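Local structure of beta-1,3-glucanosyltransferase (Rhizomucor miehei CAU432, 4WTP) at residues Y65-R70 / L90-Y95; L82-T87 / V122-G127. The protein belongs to glycoside hydrolase family 17 and folds as a single-chain (beta/alpha)8 barrel. All coordinates share one frame; numbering follows the deposited sequence.

Both contacts lie in the same part of the (beta/alpha)8 barrel, their centres about 8 Å apart, and both are largely buried. Interaction 1 joins two neighbouring barrel strands, 68-71 and 93-98. Interaction 2 sets helix 79-90, which connects those strands, against the turn leading into the next strand, 125-132. The first is the larger and rests on parallel backbone hydrogen bonds. The second is small, with one side-chain hydrogen bond and a few methyl contacts. They meet directly: Arg68 NE forms a salt bridge of 2.8 Å with Asp126 OD2 inside the barrel, and Ile94 CD1 packs 3.5 Å from Ala83 CB on the helix side.

Interaction 1: Y65-R70 / L90-Y95; sequences YTNRVR and LGMRIY
A beta-alpha-beta unit of the (beta/alpha)8 barrel brings strands 68-71 and 93-98 together as parallel neighbours. Arg93 N donates to Asn67 O at 2.7 Å, an almost straight bond of 170°. Val69 bonds through both its N and its O: Val69 N donates to Arg93 O, and Val69 O accepts from Tyr95 N at 3.0 Å. Ahead of the strands, Asn67 ND2 donates to Gly91 O at 3.0 Å, on a lone pair in the carbonyl plane. Gly91, with positive phi, follows helix 79-90 in a Schellman motif. A water lies within hydrogen-bonding distance of Asn67 OD1 and Leu90 O.

Arg68 and Tyr95 share one face of the sheet. Arg68 is extended as far as CD, which brings Arg68 CD to the ring edge, 3.6 Å from Tyr95 CE1; the chain then bends at chi3 (-73°). Its guanidinium and that of Arg93 both pair with Asp126 of strand 125-132, which probably offsets their like charges. The Arg68 group also bonds to Tyr38 O and lies against the Tyr38 ring (cation-pi). On the other face Val69 CG2 touches Ile94 CG1 at 4.1 Å. Val69 packs on Phe59 of helix 52-62, and Ile94 on Leu84 of helix 79-90.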
loop_
_atom_site.group_PDB
_atom_site.type_symbol
_atom_site.label_atom_id
_atom_site.label_comp_id
_atom_site.label_asym_id
_atom_site.label_seq_id
_atom_site.Cartn_x
_atom_site.Cartn_y
_atom_site.Cartn_z
ATOM N N TYR A 65 3.518 -16.383 1.479
ATOM C CA TYR A 65 2.208 -15.823 1.105
ATOM C C TYR A 65 2.273 -14.848 -0.057
ATOM O O TYR A 65 1.253 -14.592 -0.687
ATOM C CB TYR A 65 1.565 -15.141 2.326
ATOM C CG TYR A 65 1.513 -16.068 3.543
ATOM C CD1 TYR A 65 0.673 -17.181 3.558
ATOM C CD2 TYR A 65 2.275 -15.791 4.661
ATOM C CE1 TYR A 65 0.621 -18.016 4.650
ATOM C CE2 TYR A 65 2.259 -16.636 5.769
ATOM C CZ TYR A 65 1.403 -17.732 5.751
ATOM O OH TYR A 65 1.334 -18.598 6.813
ATOM N N THR A 66 3.450 -14.296 -0.354
ATOM C CA THR A 66 3.541 -13.252 -1.374
ATOM C C THR A 66 4.995 -13.146 -1.830
ATOM O O THR A 66 5.913 -13.578 -1.119
ATOM C CB THR A 66 3.097 -11.877 -0.791
ATOM O OG1 THR A 66 2.968 -10.961 -1.863
ATOM C CG2 THR A 66 4.116 -11.317 0.210
ATOM N N ASN A 67 5.218 -12.523 -2.975
ATOM C CA ASN A 67 6.572 -12.222 -3.391
ATOM C C ASN A 67 6.821 -10.731 -3.498
ATOM O O ASN A 67 7.827 -10.326 -4.090
ATOM C CB ASN A 67 6.916 -12.871 -4.746
ATOM C CG ASN A 67 8.400 -13.102 -4.899
ATOM O OD1 ASN A 67 9.030 -13.620 -3.991
ATOM N ND2 ASN A 67 8.961 -12.691 -6.031
ATOM N N ARG A 68 5.970 -9.899 -2.891
ATOM C CA ARG A 68 6.043 -8.444 -3.134
ATOM C C ARG A 68 5.613 -7.658 -1.913
ATOM O O ARG A 68 4.619 -8.015 -1.262
ATOM C CB ARG A 68 5.147 -8.097 -4.317
ATOM C CG ARG A 68 5.104 -6.643 -4.670
ATOM C CD ARG A 68 4.214 -6.407 -5.878
ATOM N NE ARG A 68 4.817 -6.861 -7.136
ATOM C CZ ARG A 68 4.422 -7.929 -7.835
ATOM N NH1 ARG A 68 5.002 -8.208 -8.995
ATOM N NH2 ARG A 68 3.480 -8.749 -7.369
ATOM N N VAL A 69 6.357 -6.597 -1.590
ATOM C CA VAL A 69 6.018 -5.719 -0.474
ATOM C C VAL A 69 5.939 -4.280 -0.942
ATOM O O VAL A 69 6.333 -3.943 -2.076
ATOM C CB VAL A 69 6.995 -5.838 0.725
ATOM C CG1 VAL A 69 7.024 -7.256 1.255
ATOM C CG2 VAL A 69 8.384 -5.399 0.283
ATOM N N ARG A 70 5.411 -3.407 -0.099
ATOM C CA ARG A 70 5.334 -2.005 -0.404
ATOM C C ARG A 70 5.733 -1.191 0.808
ATOM O O ARG A 70 5.251 -1.461 1.913
ATOM C CB ARG A 70 3.921 -1.597 -0.849
ATOM C CG ARG A 70 3.684 -0.108 -1.128
ATOM C CD ARG A 70 3.365 0.689 0.147
ATOM N NE ARG A 70 2.985 2.066 -0.147
ATOM C CZ ARG A 70 1.742 2.463 -0.395
ATOM N NH1 ARG A 70 1.492 3.749 -0.646
ATOM N NH2 ARG A 70 0.739 1.587 -0.401
ATOM N N LEU A 90 16.080 -11.851 -1.267
ATOM C CA LEU A 90 15.078 -12.920 -1.159
ATOM C C LEU A 90 14.376 -13.192 -2.469
ATOM O O LEU A 90 13.510 -14.073 -2.545
ATOM C CB LEU A 90 14.054 -12.593 -0.066
ATOM C CG LEU A 90 14.635 -12.464 1.341
ATOM C CD1 LEU A 90 13.533 -12.156 2.340
ATOM C CD2 LEU A 90 15.379 -13.736 1.716
ATOM N N GLY A 91 14.761 -12.456 -3.513
ATOM C CA GLY A 91 14.160 -12.652 -4.829
ATOM C C GLY A 91 12.738 -12.107 -4.884
ATOM O O GLY A 91 11.908 -12.607 -5.668
ATOM N N MET A 92 12.461 -11.136 -4.018
ATOM C CA MET A 92 11.136 -10.508 -3.950
ATOM C C MET A 92 11.065 -9.205 -4.770
ATOM O O MET A 92 12.097 -8.667 -5.170
ATOM C CB MET A 92 10.744 -10.240 -2.478
ATOM C CG MET A 92 10.713 -11.465 -1.552
ATOM S SD MET A 92 10.336 -11.145 0.213
ATOM C CE MET A 92 8.535 -10.948 0.103
ATOM N N ARG A 93 9.847 -8.705 -4.993
ATOM C CA ARG A 93 9.642 -7.443 -5.713
ATOM C C ARG A 93 9.136 -6.359 -4.752
ATOM O O ARG A 93 8.749 -6.687 -3.610
ATOM C CB ARG A 93 8.612 -7.617 -6.826
ATOM C CG ARG A 93 8.706 -8.903 -7.626
ATOM C CD ARG A 93 9.726 -8.783 -8.716
ATOM N NE ARG A 93 9.485 -7.638 -9.599
ATOM C CZ ARG A 93 10.358 -7.244 -10.531
ATOM N NH1 ARG A 93 11.519 -7.874 -10.675
ATOM N NH2 ARG A 93 10.071 -6.206 -11.301
ATOM N N ILE A 94 9.076 -5.108 -5.205
ATOM C CA ILE A 94 8.715 -4.002 -4.313
ATOM C C ILE A 94 8.012 -2.860 -5.036
ATOM O O ILE A 94 8.377 -2.508 -6.160
ATOM C CB ILE A 94 9.957 -3.482 -3.528
ATOM C CG1 ILE A 94 9.553 -2.540 -2.406
ATOM C CG2 ILE A 94 11.026 -2.881 -4.439
ATOM C CD1 ILE A 94 10.663 -2.303 -1.378
ATOM N N TYR A 95 7.034 -2.229 -4.379
ATOM C CA TYR A 95 6.534 -0.905 -4.782
ATOM C C TYR A 95 7.142 0.072 -3.798
ATOM O O TYR A 95 7.036 -0.109 -2.571
ATOM C CB TYR A 95 5.007 -0.807 -4.649
ATOM C CG TYR A 95 4.234 -1.334 -5.834
ATOM C CD1 TYR A 95 4.148 -2.704 -6.104
ATOM C CD2 TYR A 95 3.552 -0.449 -6.670
ATOM C CE1 TYR A 95 3.411 -3.175 -7.201
ATOM C CE2 TYR A 95 2.821 -0.896 -7.740
ATOM C CZ TYR A 95 2.787 -2.242 -8.022
ATOM O OH TYR A 95 2.030 -2.690 -9.079
HETATM O O HOH W 1 11.298 -15.137 -3.796
#

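Interaction 2: L82-T87 / V122-G127; sequences LALAAT and VSNVDG
Leu84 and Thr87 of helix 79-90 meet the type I turn Val122-Val125, which leads into strand 125-132 of the (beta/alpha)8 barrel. Here a barrel helix packs on the turn and the first residue of a strand. The helix precedes strand 93-98, and the turn precedes the strand next to it. Along the helix, Ala83 contributes through its backbone: Ala83 O accepts both Thr87 N, at 2.9 Å, and Thr87 OG1.

Leu84 follows and carries the apolar part. Its side chain does not start out toward the turn, but with CG anti to the carbonyl carbon (chi1 -76°) its methyls reach it, and the two divide the work. Leu84 CD2 sits 3.6 Å from Val125 CG2 and also meets the amide oxygen, Asn124 OD1, at 3.5 Å. Leu84 CD1 makes a looser contact with Val122 CG1, at 4.4 Å. The leucine thus spans both ends of the turn. Val122 and Val125 also pack on Ile161, in a loop just before strand 163-167.

One turn later comes Thr87, whose CB points toward the turn. Asn124 also directs its CB toward the helix, and its amide is shared among several partners. OD1 accepts from Gln88 NE2 of helix 79-90, while ND2 donates to Met92 O as well as to Thr87. These bonds should fix the rotation of the amide. Thr87 OG1 donates to Ala83 O at 2.7 Å and accepts from Asn124 ND2 at 3.0 Å, in the plane of the asparagine amide, with an N-H...O angle of 148°.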
loop_
_atom_site.group_PDB
_atom_site.type_symbol
_atom_site.label_atom_id
_atom_site.label_comp_id
_atom_site.label_asym_id
_atom_site.label_seq_id
_atom_site.Cartn_x
_atom_site.Cartn_y
_atom_site.Cartn_z
ATOM N N LEU A 82 17.071 -0.024 2.430
ATOM C CA LEU A 82 17.045 -1.289 3.186
ATOM C C LEU A 82 16.110 -2.340 2.579
ATOM O O LEU A 82 16.489 -3.508 2.406
ATOM C CB LEU A 82 16.661 -1.048 4.646
ATOM C CG LEU A 82 17.801 -0.961 5.666
ATOM C CD1 LEU A 82 18.880 0.013 5.219
ATOM C CD2 LEU A 82 17.263 -0.610 7.041
ATOM N N ALA A 83 14.900 -1.902 2.199
ATOM C CA ALA A 83 13.920 -2.832 1.629
ATOM C C ALA A 83 14.312 -3.359 0.238
ATOM O O ALA A 83 14.056 -4.511 -0.104
ATOM C CB ALA A 83 12.553 -2.175 1.599
ATOM N N LEU A 84 14.995 -2.502 -0.537
ATOM C CA LEU A 84 15.549 -2.931 -1.835
ATOM C C LEU A 84 16.564 -4.082 -1.634
ATOM O O LEU A 84 16.517 -5.082 -2.329
ATOM C CB LEU A 84 16.181 -1.737 -2.589
ATOM C CG LEU A 84 15.167 -0.785 -3.246
ATOM C CD1 LEU A 84 15.778 0.585 -3.537
ATOM C CD2 LEU A 84 14.613 -1.423 -4.519
ATOM N N ALA A 85 17.429 -3.936 -0.650
ATOM C CA ALA A 85 18.431 -4.983 -0.379
ATOM C C ALA A 85 17.806 -6.280 0.167
ATOM O O ALA A 85 18.131 -7.382 -0.296
ATOM C CB ALA A 85 19.511 -4.455 0.539
ATOM N N ALA A 86 16.828 -6.137 1.069
ATOM C CA ALA A 86 16.164 -7.312 1.648
ATOM C C ALA A 86 15.355 -8.075 0.600
ATOM O O ALA A 86 15.491 -9.290 0.473
ATOM C CB ALA A 86 15.302 -6.881 2.813
ATOM N N THR A 87 14.532 -7.333 -0.174
ATOM C CA THR A 87 13.738 -7.971 -1.222
ATOM C C THR A 87 14.661 -8.642 -2.264
ATOM O O THR A 87 14.408 -9.755 -2.711
ATOM C CB THR A 87 12.737 -7.006 -1.905
ATOM O OG1 THR A 87 13.400 -5.800 -2.335
ATOM C CG2 THR A 87 11.578 -6.673 -0.948
ATOM N N VAL A 122 17.564 -0.826 -8.767
ATOM C CA VAL A 122 16.094 -0.621 -8.677
ATOM C C VAL A 122 15.361 -1.566 -9.624
ATOM O O VAL A 122 14.197 -1.327 -10.018
ATOM C CB VAL A 122 15.653 0.840 -8.951
ATOM C CG1 VAL A 122 16.122 1.733 -7.822
ATOM C CG2 VAL A 122 16.155 1.330 -10.305
ATOM N N SER A 123 16.033 -2.647 -10.006
ATOM C CA SER A 123 15.479 -3.518 -11.042
ATOM C C SER A 123 14.257 -4.319 -10.603
ATOM O O SER A 123 13.525 -4.820 -11.448
ATOM C CB SER A 123 16.560 -4.443 -11.568
ATOM O OG SER A 123 16.994 -5.383 -10.604
ATOM N N ASN A 124 14.040 -4.421 -9.293
ATOM C CA ASN A 124 12.896 -5.204 -8.814
ATOM C C ASN A 124 11.730 -4.337 -8.390
ATOM O O ASN A 124 10.820 -4.815 -7.705
ATOM C CB ASN A 124 13.290 -6.153 -7.693
ATOM C CG ASN A 124 13.651 -5.429 -6.403
ATOM O OD1 ASN A 124 14.218 -4.325 -6.396
ATOM N ND2 ASN A 124 13.290 -6.071 -5.273
ATOM N N VAL A 125 11.727 -3.079 -8.828
ATOM C CA VAL A 125 10.708 -2.115 -8.432
ATOM C C VAL A 125 9.595 -2.154 -9.464
ATOM O O VAL A 125 9.809 -1.887 -10.656
ATOM C CB VAL A 125 11.294 -0.679 -8.334
ATOM C CG1 VAL A 125 10.202 0.367 -8.138
ATOM C CG2 VAL A 125 12.313 -0.583 -7.209
ATOM N N ASP A 126 8.373 -2.451 -9.012
ATOM C CA ASP A 126 7.223 -2.578 -9.892
ATOM C C ASP A 126 6.441 -1.283 -10.016
ATOM O O ASP A 126 5.496 -1.189 -10.796
ATOM C CB ASP A 126 6.304 -3.701 -9.436
ATOM C CG ASP A 126 6.877 -5.065 -9.738
ATOM O OD1 ASP A 126 7.465 -5.272 -10.821
ATOM O OD2 ASP A 126 6.795 -5.948 -8.896
ATOM N N GLY A 127 6.797 -0.275 -9.232
ATOM C CA GLY A 127 6.110 1.011 -9.322
ATOM C C GLY A 127 6.615 1.969 -8.275
ATOM O O GLY A 127 7.117 1.531 -7.223
#